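Local coordinates for ferulic acid esterase, AmCE1/Fae1A (Anaeromyces mucronatus, PDB 5CXX), which is a feruloyl esterase with an alpha/beta-hydrolase fold that probably releases ferulic acid from its esters and is seen here with ferulic acid bound, at residues P99-P104 / D123-E128; G158-L163 / P183-G188; I200-F205 / L236-Q241. All blocks are in the same frame, centred on the assembly; numbering follows the deposited sequence.

Contact 1: residues P99-P104 / D123-E128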
loop_
_atom_site.group_PDB
_atom_site.type_symbol
_atom_site.label_atom_id
_atom_site.label_comp_id
_atom_site.label_asym_id
_atom_site.label_seq_id
_atom_site.Cartn_x
_atom_site.Cartn_y
_atom_site.Cartn_z
ATOM N N PRO A 99 2.519 7.663 4.095
ATOM C CA PRO A 99 2.390 9.003 3.500
ATOM C C PRO A 99 0.970 9.555 3.655
ATOM O O PRO A 99 0.026 8.842 3.964
ATOM C CB PRO A 99 2.671 8.782 2.008
ATOM C CG PRO A 99 3.397 7.408 1.957
ATOM C CD PRO A 99 2.678 6.611 3.062
ATOM N N ASP A 100 0.895 10.870 3.413
ATOM C CA ASP A 100 -0.381 11.487 3.030
ATOM C C ASP A 100 -0.506 11.348 1.525
ATOM O O ASP A 100 0.342 11.872 0.773
ATOM C CB ASP A 100 -0.341 12.960 3.476
ATOM C CG ASP A 100 -1.559 13.754 3.012
ATOM O OD1 ASP A 100 -2.420 13.197 2.287
ATOM O OD2 ASP A 100 -1.612 14.964 3.424
ATOM N N VAL A 101 -1.453 10.530 1.077
ATOM C CA VAL A 101 -1.518 10.120 -0.332
ATOM C C VAL A 101 -2.208 11.177 -1.206
ATOM O O VAL A 101 -2.084 11.139 -2.432
ATOM C CB VAL A 101 -2.286 8.771 -0.464
ATOM C CG1 VAL A 101 -2.227 8.211 -1.938
ATOM C CG2 VAL A 101 -1.634 7.799 0.509
ATOM N N TYR A 102 -2.865 12.147 -0.568
ATOM C CA TYR A 102 -3.590 13.152 -1.387
ATOM C C TYR A 102 -2.612 14.273 -1.700
ATOM O O TYR A 102 -2.330 15.150 -0.872
ATOM C CB TYR A 102 -4.830 13.674 -0.634
ATOM C CG TYR A 102 -5.584 14.710 -1.465
ATOM C CD1 TYR A 102 -6.035 14.363 -2.759
ATOM C CD2 TYR A 102 -5.784 16.013 -0.993
ATOM C CE1 TYR A 102 -6.659 15.318 -3.541
ATOM C CE2 TYR A 102 -6.440 16.986 -1.786
ATOM C CZ TYR A 102 -6.861 16.632 -3.049
ATOM O OH TYR A 102 -7.501 17.569 -3.790
ATOM N N ALA A 103 -2.065 14.231 -2.930
ATOM C CA ALA A 103 -0.984 15.142 -3.316
ATOM C C ALA A 103 -1.308 15.934 -4.572
ATOM O O ALA A 103 -0.659 15.793 -5.595
ATOM C CB ALA A 103 0.323 14.292 -3.532
ATOM N N PRO A 104 -2.311 16.795 -4.532
ATOM C CA PRO A 104 -2.711 17.573 -5.710
ATOM C C PRO A 104 -1.680 18.618 -6.099
ATOM O O PRO A 104 -1.041 19.272 -5.228
ATOM C CB PRO A 104 -4.025 18.287 -5.229
ATOM C CG PRO A 104 -3.741 18.465 -3.697
ATOM C CD PRO A 104 -3.098 17.113 -3.325
ATOM N N ASP A 123 -4.002 10.240 -7.806
ATOM C CA ASP A 123 -3.236 9.833 -9.003
ATOM C C ASP A 123 -1.879 10.502 -9.025
ATOM O O ASP A 123 -0.859 9.896 -9.419
ATOM C CB ASP A 123 -3.979 10.198 -10.298
ATOM C CG ASP A 123 -5.382 9.594 -10.384
ATOM O OD1 ASP A 123 -5.579 8.549 -9.709
ATOM O OD2 ASP A 123 -6.204 10.153 -11.134
ATOM N N ASN A 124 -1.805 11.755 -8.566
ATOM C CA ASN A 124 -0.565 12.490 -8.629
ATOM C C ASN A 124 0.455 12.010 -7.619
ATOM O O ASN A 124 1.632 12.420 -7.663
ATOM C CB ASN A 124 -0.862 14.013 -8.410
ATOM C CG ASN A 124 0.248 14.874 -8.926
ATOM O OD1 ASN A 124 0.750 14.656 -10.053
ATOM N ND2 ASN A 124 0.590 15.922 -8.167
ATOM N N PHE A 125 0.032 11.140 -6.706
ATOM C CA PHE A 125 0.928 10.588 -5.717
ATOM C C PHE A 125 2.084 9.800 -6.365
ATOM O O PHE A 125 3.155 9.726 -5.755
ATOM C CB PHE A 125 0.167 9.668 -4.725
ATOM C CG PHE A 125 1.068 9.237 -3.580
ATOM C CD1 PHE A 125 1.440 10.168 -2.603
ATOM C CD2 PHE A 125 1.584 7.950 -3.517
ATOM C CE1 PHE A 125 2.341 9.816 -1.594
ATOM C CE2 PHE A 125 2.446 7.598 -2.526
ATOM C CZ PHE A 125 2.829 8.517 -1.528
ATOM N N ILE A 126 1.895 9.311 -7.594
ATOM C CA ILE A 126 3.043 8.669 -8.265
ATOM C C ILE A 126 4.226 9.642 -8.362
ATOM O O ILE A 126 5.367 9.265 -8.123
ATOM C CB ILE A 126 2.643 8.121 -9.646
ATOM C CG1 ILE A 126 3.816 7.315 -10.256
ATOM C CG2 ILE A 126 2.269 9.274 -10.640
ATOM C CD1 ILE A 126 3.319 6.498 -11.500
ATOM N N ASN A 127 3.969 10.924 -8.575
ATOM C CA ASN A 127 5.019 11.905 -8.648
ATOM C C ASN A 127 5.574 12.266 -7.244
ATOM O O ASN A 127 6.794 12.381 -7.065
ATOM C CB ASN A 127 4.511 13.183 -9.370
ATOM C CG ASN A 127 4.138 12.862 -10.805
ATOM O OD1 ASN A 127 4.967 12.250 -11.491
ATOM N ND2 ASN A 127 2.899 13.141 -11.234
ATOM N N GLU A 128 4.667 12.384 -6.267
ATOM C CA GLU A 128 5.084 12.649 -4.860
ATOM C C GLU A 128 6.001 11.541 -4.362
ATOM O O GLU A 128 7.063 11.825 -3.808
ATOM C CB GLU A 128 3.835 12.739 -3.948
ATOM C CG GLU A 128 4.177 12.981 -2.453
ATOM C CD GLU A 128 4.823 14.361 -2.248
ATOM O OE1 GLU A 128 4.753 15.225 -3.160
ATOM O OE2 GLU A 128 5.427 14.573 -1.172
#
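The ring of Phe125 lies against Pro99 and Val101, and its side chain crosses each of theirs at about a right angle. Phe125 CG stands anti to its own backbone N (chi1 -172°), on the side of the loop 99-104. Val101 CG1 meets the ring above CG, with a CH-pi approach of 4.3 Å to the ring centroid. It sits off-centre, 28° from the ring normal. At the far end of the ring, Pro99 CB packs on Phe125 CZ at 3.5 Å. Ala103 comes to the rim instead. Ala103 CB lies near the ring plane, 4.4 Å from Phe125 CD1. The same Ala103 CB meets Glu128 CB at 3.9 Å. This methyl therefore touches two residues about one helical turn apart.

One side-chain hydrogen bond joins the segments. Asn124 ND2 donates to Ala103 O at 2.9 Å, almost in line with the C=O, and the acceptor lies in the amide plane of Asn124. The other end of this amide is also held, because Asn124 OD1 accepts from Asn127 ND2 at 2.9 Å and from Lys105 NZ. Both ends being bonded fixes the flip of the amide. In the loop, Asp100 OD1 accepts from Tyr102 N at 3.1 Å and closes an Asx turn. The carboxylate of Glu128 turns to Tyr31 and Ser33.

The contact joins the loop that leaves strand 95-99 of the central sheet to helix 125-140. Phe125 also packs on Leu62 of strand 58-62, on Thr161 and Ile165 of helix 157-168, and on Ile133 further along its own helix.

Contact 2: residues G158-L163 / P183-G188. With FER (3-(4-hydroxy-3-methoxyphenyl)-2-propenoic acid), chain D.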
loop_
_atom_site.group_PDB
_atom_site.type_symbol
_atom_site.label_atom_id
_atom_site.label_comp_id
_atom_site.label_asym_id
_atom_site.label_seq_id
_atom_site.Cartn_x
_atom_site.Cartn_y
_atom_site.Cartn_z
ATOM N N GLY A 158 -5.906 3.869 -1.706
ATOM C CA GLY A 158 -4.438 3.701 -1.579
ATOM C C GLY A 158 -3.988 2.379 -2.230
ATOM O O GLY A 158 -2.837 2.286 -2.670
ATOM N N ALA A 159 -4.893 1.414 -2.292
ATOM C CA ALA A 159 -4.612 0.144 -2.970
ATOM C C ALA A 159 -4.706 0.305 -4.518
ATOM O O ALA A 159 -3.917 -0.306 -5.252
ATOM C CB ALA A 159 -5.626 -0.907 -2.493
ATOM N N ARG A 160 -5.684 1.069 -4.996
ATOM C CA ARG A 160 -5.701 1.458 -6.394
ATOM C C ARG A 160 -4.400 2.161 -6.770
ATOM O O ARG A 160 -3.776 1.852 -7.809
ATOM C CB ARG A 160 -6.943 2.353 -6.653
ATOM C CG ARG A 160 -6.658 3.392 -7.736
ATOM C CD ARG A 160 -7.976 4.118 -8.170
ATOM N NE ARG A 160 -7.600 5.376 -8.788
ATOM C CZ ARG A 160 -8.481 6.105 -9.491
ATOM N NH1 ARG A 160 -9.741 5.672 -9.674
ATOM N NH2 ARG A 160 -8.094 7.282 -9.997
ATOM N N THR A 161 -3.957 3.072 -5.884
ATOM C CA THR A 161 -2.781 3.850 -6.206
ATOM C C THR A 161 -1.545 2.946 -6.161
ATOM O O THR A 161 -0.636 3.077 -7.005
ATOM C CB THR A 161 -2.650 5.034 -5.189
ATOM O OG1 THR A 161 -3.849 5.837 -5.361
ATOM C CG2 THR A 161 -1.392 5.887 -5.495
ATOM N N SER A 162 -1.504 2.019 -5.205
ATOM C CA SER A 162 -0.368 1.071 -5.133
ATOM C C SER A 162 -0.274 0.202 -6.381
ATOM O O SER A 162 0.825 -0.048 -6.898
ATOM C CB SER A 162 -0.494 0.157 -3.903
ATOM O OG SER A 162 -0.336 0.894 -2.718
ATOM N N LEU A 163 -1.425 -0.274 -6.882
ATOM C CA LEU A 163 -1.380 -1.116 -8.079
ATOM C C LEU A 163 -0.951 -0.305 -9.310
ATOM O O LEU A 163 -0.169 -0.783 -10.139
ATOM C CB LEU A 163 -2.772 -1.714 -8.379
ATOM C CG LEU A 163 -3.094 -2.901 -7.482
ATOM C CD1 LEU A 163 -4.626 -3.256 -7.566
ATOM C CD2 LEU A 163 -2.260 -4.155 -7.897
ATOM N N PRO A 183 -12.312 1.323 -7.518
ATOM C CA PRO A 183 -12.508 1.357 -8.978
ATOM C C PRO A 183 -11.680 2.426 -9.647
ATOM O O PRO A 183 -11.276 3.424 -9.021
ATOM C CB PRO A 183 -13.990 1.695 -9.155
ATOM C CG PRO A 183 -14.409 2.369 -7.804
ATOM C CD PRO A 183 -13.548 1.681 -6.770
ATOM N N GLY A 184 -11.458 2.229 -10.951
ATOM C CA GLY A 184 -10.942 3.266 -11.827
ATOM C C GLY A 184 -9.486 3.154 -12.240
ATOM O O GLY A 184 -8.985 4.063 -12.967
ATOM N N ILE A 185 -8.794 2.087 -11.836
ATOM C CA ILE A 185 -7.459 1.904 -12.448
ATOM C C ILE A 185 -7.691 1.802 -13.965
ATOM O O ILE A 185 -6.974 2.403 -14.773
ATOM C CB ILE A 185 -6.748 0.639 -11.978
ATOM C CG1 ILE A 185 -6.452 0.800 -10.480
ATOM C CG2 ILE A 185 -5.420 0.423 -12.780
ATOM C CD1 ILE A 185 -5.907 -0.512 -9.903
ATOM N N THR A 186 -8.681 0.989 -14.314
ATOM C CA THR A 186 -9.085 0.747 -15.711
ATOM C C THR A 186 -10.559 1.242 -15.831
ATOM O O THR A 186 -11.170 1.630 -14.814
ATOM C CB THR A 186 -8.973 -0.751 -16.026
ATOM O OG1 THR A 186 -9.590 -1.451 -14.950
ATOM C CG2 THR A 186 -7.473 -1.189 -16.084
ATOM N N PRO A 187 -11.128 1.302 -17.027
ATOM C CA PRO A 187 -12.475 1.880 -17.133
ATOM C C PRO A 187 -13.505 1.100 -16.352
ATOM O O PRO A 187 -13.509 -0.155 -16.321
ATOM C CB PRO A 187 -12.775 1.810 -18.635
ATOM C CG PRO A 187 -11.401 1.822 -19.307
ATOM C CD PRO A 187 -10.581 0.971 -18.363
ATOM N N GLY A 188 -14.464 1.846 -15.795
ATOM C CA GLY A 188 -15.503 1.172 -15.009
ATOM C C GLY A 188 -16.605 2.148 -14.639
ATOM O O GLY A 188 -16.564 3.297 -15.038
HETATM C C4 FER D . -15.262 5.135 -5.927
HETATM C C5 FER D . -15.713 4.499 -4.734
HETATM C C6 FER D . -14.863 4.379 -3.673
HETATM C C3 FER D . -13.919 5.544 -6.007
HETATM C C2 FER D . -13.059 5.455 -4.945
HETATM C C1 FER D . -13.515 4.856 -3.785
HETATM C C10 FER D . -12.196 6.299 -7.329
HETATM C C7 FER D . -12.582 4.782 -2.625
HETATM C C8 FER D . -12.957 4.545 -1.356
HETATM C C9 FER D . -11.878 4.497 -0.277
HETATM O O1 FER D . -10.647 4.698 -0.525
HETATM O O2 FER D . -12.240 4.283 0.910
HETATM O O4 FER D . -16.018 5.309 -7.047
HETATM O O3 FER D . -13.600 6.100 -7.211
#
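Arg160 and Ile185 mark the closest backbone approach, 6.3 Å between their CA atoms, where a helix passes an irregular loop. The first residues of helix 157-168 belong to what is probably the nucleophile elbow of the alpha/beta-hydrolase fold, a GxSxG pattern whose last glycine is Gly158. The loop 183-188 comes after strand 175-179, and the two segments together form part of the ferulic acid pocket.

Arg160 carries most of the contact. Its chain is extended from CG to NE and brings the guanidinium edge to the loop. Arg160 NH1 donates to Pro183 O at 2.8 Å, in the guanidinium plane and on a lone pair of the carbonyl. Gly184 O lies over one face of the group, offset toward its rim. The other terminal nitrogen, NH2, makes a salt bridge to Asp123. Held at both NH1 and NH2, the guanidinium has little freedom to turn.

At the backbone angles of Gly184 (phi 105°) a CB would be jammed against the carbonyl O of Pro183, which calls for glycine. A CB there would also clash with Arg160 NH1, which already lies 3.4 Å from Gly184 CA.

Ile185 packs alongside the aliphatic part of Arg160. The two side chains slide past each other in opposite directions, with Ile185 CG1 3.8 Å from Arg160 CG. Chi2 of Ile185 is extended (172°), and Ile185 CD1 meets Leu163 CB at 3.7 Å. These side chains cross at about a right angle. Leu163 also packs on Val176 and Ala178 of strand 175-179.

Leu65, Met157, Asp190 and His196 hydrogen-bond the ferulic acid. Its aromatic end rests on this contact: Arg160 NH1 is 3.5 Å from the methoxy carbon C10, and Pro183 CG lies 3.4 Å from the hydroxyl O4.

Contact 3: residues I200-F205 / L236-Q241. With GOL (glycerol), chain H.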
loop_
_atom_site.group_PDB
_atom_site.type_symbol
_atom_site.label_atom_id
_atom_site.label_comp_id
_atom_site.label_asym_id
_atom_site.label_seq_id
_atom_site.Cartn_x
_atom_site.Cartn_y
_atom_site.Cartn_z
ATOM N N ILE A 200 -5.672 3.790 -17.218
ATOM C CA ILE A 200 -5.075 3.046 -18.313
ATOM C C ILE A 200 -6.168 2.146 -18.886
ATOM O O ILE A 200 -7.177 1.913 -18.213
ATOM C CB ILE A 200 -3.868 2.190 -17.864
ATOM C CG1 ILE A 200 -4.249 1.309 -16.684
ATOM C CG2 ILE A 200 -2.702 3.183 -17.502
ATOM C CD1 ILE A 200 -3.116 0.364 -16.177
ATOM N N SER A 201 -5.947 1.582 -20.071
ATOM C CA SER A 201 -6.853 0.555 -20.544
ATOM C C SER A 201 -6.583 -0.791 -19.826
ATOM O O SER A 201 -5.528 -1.005 -19.238
ATOM C CB SER A 201 -6.690 0.357 -22.042
ATOM O OG SER A 201 -5.403 -0.230 -22.304
ATOM N N GLU A 202 -7.510 -1.732 -19.940
ATOM C CA GLU A 202 -7.266 -3.048 -19.378
ATOM C C GLU A 202 -6.003 -3.716 -19.970
ATOM O O GLU A 202 -5.207 -4.264 -19.242
ATOM C CB GLU A 202 -8.519 -3.911 -19.621
ATOM C CG GLU A 202 -9.702 -3.386 -18.772
ATOM C CD GLU A 202 -10.944 -4.257 -18.872
ATOM O OE1 GLU A 202 -10.998 -5.124 -19.787
ATOM O OE2 GLU A 202 -11.895 -4.060 -18.074
ATOM N N ASP A 203 -5.828 -3.648 -21.296
ATOM C CA ASP A 203 -4.642 -4.281 -21.920
ATOM C C ASP A 203 -3.347 -3.658 -21.451
ATOM O O ASP A 203 -2.289 -4.312 -21.511
ATOM C CB ASP A 203 -4.739 -4.213 -23.456
ATOM C CG ASP A 203 -5.622 -5.280 -24.003
ATOM O OD1 ASP A 203 -5.908 -6.284 -23.306
ATOM O OD2 ASP A 203 -6.050 -5.129 -25.157
ATOM N N GLU A 204 -3.408 -2.413 -20.976
ATOM C CA GLU A 204 -2.223 -1.706 -20.481
ATOM C C GLU A 204 -1.920 -2.026 -19.031
ATOM O O GLU A 204 -0.877 -1.569 -18.515
ATOM C CB GLU A 204 -2.399 -0.198 -20.627
ATOM C CG GLU A 204 -2.259 0.220 -22.090
ATOM C CD GLU A 204 -2.920 1.582 -22.412
ATOM O OE1 GLU A 204 -3.406 2.288 -21.488
ATOM O OE2 GLU A 204 -2.955 1.890 -23.608
ATOM N N PHE A 205 -2.797 -2.788 -18.360
ATOM C CA PHE A 205 -2.609 -3.042 -16.904
ATOM C C PHE A 205 -1.659 -4.246 -16.791
ATOM O O PHE A 205 -2.089 -5.408 -16.641
ATOM C CB PHE A 205 -3.960 -3.291 -16.252
ATOM C CG PHE A 205 -3.933 -3.325 -14.742
ATOM C CD1 PHE A 205 -2.804 -2.983 -14.015
ATOM C CD2 PHE A 205 -5.098 -3.662 -14.086
ATOM C CE1 PHE A 205 -2.868 -3.000 -12.594
ATOM C CE2 PHE A 205 -5.174 -3.674 -12.677
ATOM C CZ PHE A 205 -4.022 -3.361 -11.944
ATOM N N LEU A 236 -5.603 -8.820 -14.595
ATOM C CA LEU A 236 -4.183 -9.216 -14.435
ATOM C C LEU A 236 -4.011 -10.643 -14.923
ATOM O O LEU A 236 -3.014 -10.988 -15.602
ATOM C CB LEU A 236 -3.744 -9.104 -12.983
ATOM C CG LEU A 236 -3.656 -7.603 -12.602
ATOM C CD1 LEU A 236 -3.310 -7.532 -11.108
ATOM C CD2 LEU A 236 -2.501 -6.895 -13.369
ATOM N N THR A 237 -4.988 -11.498 -14.598
ATOM C CA THR A 237 -4.925 -12.898 -15.033
ATOM C C THR A 237 -4.970 -12.991 -16.556
ATOM O O THR A 237 -4.192 -13.714 -17.184
ATOM C CB THR A 237 -6.122 -13.726 -14.441
ATOM O OG1 THR A 237 -6.028 -13.687 -13.022
ATOM C CG2 THR A 237 -6.046 -15.193 -14.882
ATOM N N ARG A 238 -5.898 -12.278 -17.172
ATOM C CA ARG A 238 -6.020 -12.227 -18.663
ATOM C C ARG A 238 -4.689 -11.744 -19.281
ATOM O O ARG A 238 -4.283 -12.207 -20.398
ATOM C CB ARG A 238 -7.138 -11.231 -19.043
ATOM C CG ARG A 238 -8.247 -11.535 -19.986
ATOM C CD ARG A 238 -9.346 -10.357 -19.858
ATOM N NE ARG A 238 -10.494 -10.839 -19.073
ATOM C CZ ARG A 238 -11.217 -10.086 -18.249
ATOM N NH1 ARG A 238 -10.901 -8.800 -18.119
ATOM N NH2 ARG A 238 -12.236 -10.604 -17.530
ATOM N N ASN A 239 -3.992 -10.876 -18.549
ATOM C CA ASN A 239 -2.774 -10.270 -19.062
ATOM C C ASN A 239 -1.544 -11.029 -18.686
ATOM O O ASN A 239 -0.460 -10.544 -18.904
ATOM C CB ASN A 239 -2.653 -8.842 -18.571
ATOM C CG ASN A 239 -3.666 -7.913 -19.212
ATOM O OD1 ASN A 239 -4.360 -8.258 -20.172
ATOM N ND2 ASN A 239 -3.736 -6.694 -18.682
ATOM N N ASN A 240 -1.714 -12.234 -18.129
ATOM C CA ASN A 240 -0.579 -13.074 -17.755
ATOM C C ASN A 240 0.353 -12.451 -16.740
ATOM O O ASN A 240 1.593 -12.628 -16.826
ATOM C CB ASN A 240 0.217 -13.478 -19.013
ATOM C CG ASN A 240 -0.593 -14.262 -19.969
ATOM O OD1 ASN A 240 -1.080 -13.738 -21.001
ATOM N ND2 ASN A 240 -0.779 -15.518 -19.644
ATOM N N GLN A 241 -0.215 -11.703 -15.796
ATOM C CA GLN A 241 0.573 -11.026 -14.756
ATOM C C GLN A 241 0.443 -11.883 -13.504
ATOM O O GLN A 241 -0.672 -11.978 -12.966
ATOM C CB GLN A 241 0.030 -9.583 -14.480
ATOM C CG GLN A 241 -0.009 -8.737 -15.786
ATOM C CD GLN A 241 1.380 -8.503 -16.340
ATOM O OE1 GLN A 241 2.169 -7.733 -15.733
ATOM N NE2 GLN A 241 1.727 -9.188 -17.433
HETATM C C1 GOL H . -14.081 -5.328 -16.076
HETATM O O1 GOL H . -15.441 -5.044 -15.807
HETATM C C2 GOL H . -13.903 -6.757 -16.554
HETATM O O2 GOL H . -12.930 -6.738 -17.573
HETATM C C3 GOL H . -13.468 -7.720 -15.445
HETATM O O3 GOL H . -13.601 -9.057 -15.913
HETATM O O HOH W 1 -6.712 -6.953 -20.856
#
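The C-terminal end of helix 228-238 meets the loop 200-205 here, chiefly through Asn239 and Phe205. Asn239 CG is anti to its carbonyl carbon (chi1 -70°), on the side of the loop. Asn239 ND2 gives one N-H to Glu202 O and the other to Phe205 O, each at 2.9 Å. ND2 stands 50° above the carbonyl plane of Phe205. Glu202 O also accepts from Phe205 N, on the opposite face of its plane from ND2. Asn239 OD1 accepts a hydrogen bond from a water at 2.8 Å, and the same water donates to Asp203 OD1 at 2.7 Å.

The helix ends in a Schellman motif. Gln241 N bonds back to Leu236 O and Asn240 N to Thr237 O, with Asn240 at positive phi as the C-prime residue. Asn239 is the first residue to leave helical phi/psi, and its CB points toward the loop. An alanine in place of Asn239 would probably leave Phe205 O without this donor, Glu202 O with only the Phe205 N bond of the two described, and the water short of one acceptor, letting the loop turn shift.

Leu236 CD2 sits over the centre of the Phe205 ring, a CH-pi contact of 3.9 Å to the centroid and 6° off the normal. Tyr167 meets the same ring edge-to-face.

Toward solvent, Glu202 OE1 and Arg238 NH1 are 4.0 Å apart, beyond a salt bridge. A glycerol, probably from the crystallisation liquor, joins the two side chains. Its O2 donates to Glu202 OE2 and accepts from Arg238 NH1, while Arg238 NH2 donates to glycerol O3 at 2.6 Å.

How the contacts relate
Contacts 1 and 2 are buried, while contact 3 is partly buried and reaches the surface. Helix 157-168 ties them together. It supplies one side of contact 2, packs on Phe125 of contact 1, and its Leu163 and Tyr167 reach Phe205 of contact 3. Contacts 1 and 2 meet directly through the Asp123-Arg160 salt bridge. Loops 183-188 and 200-205 meet where Ile185 O and Ile200 N are probably hydrogen-bonded. Contacts 1 and 3 do not touch. The chemistry follows the place. Contact 1 is mainly apolar around one ring, contact 2 sets a buried, ion-paired arginine beside the ligand, and contact 3 adds water and glycerol to its polar bonds.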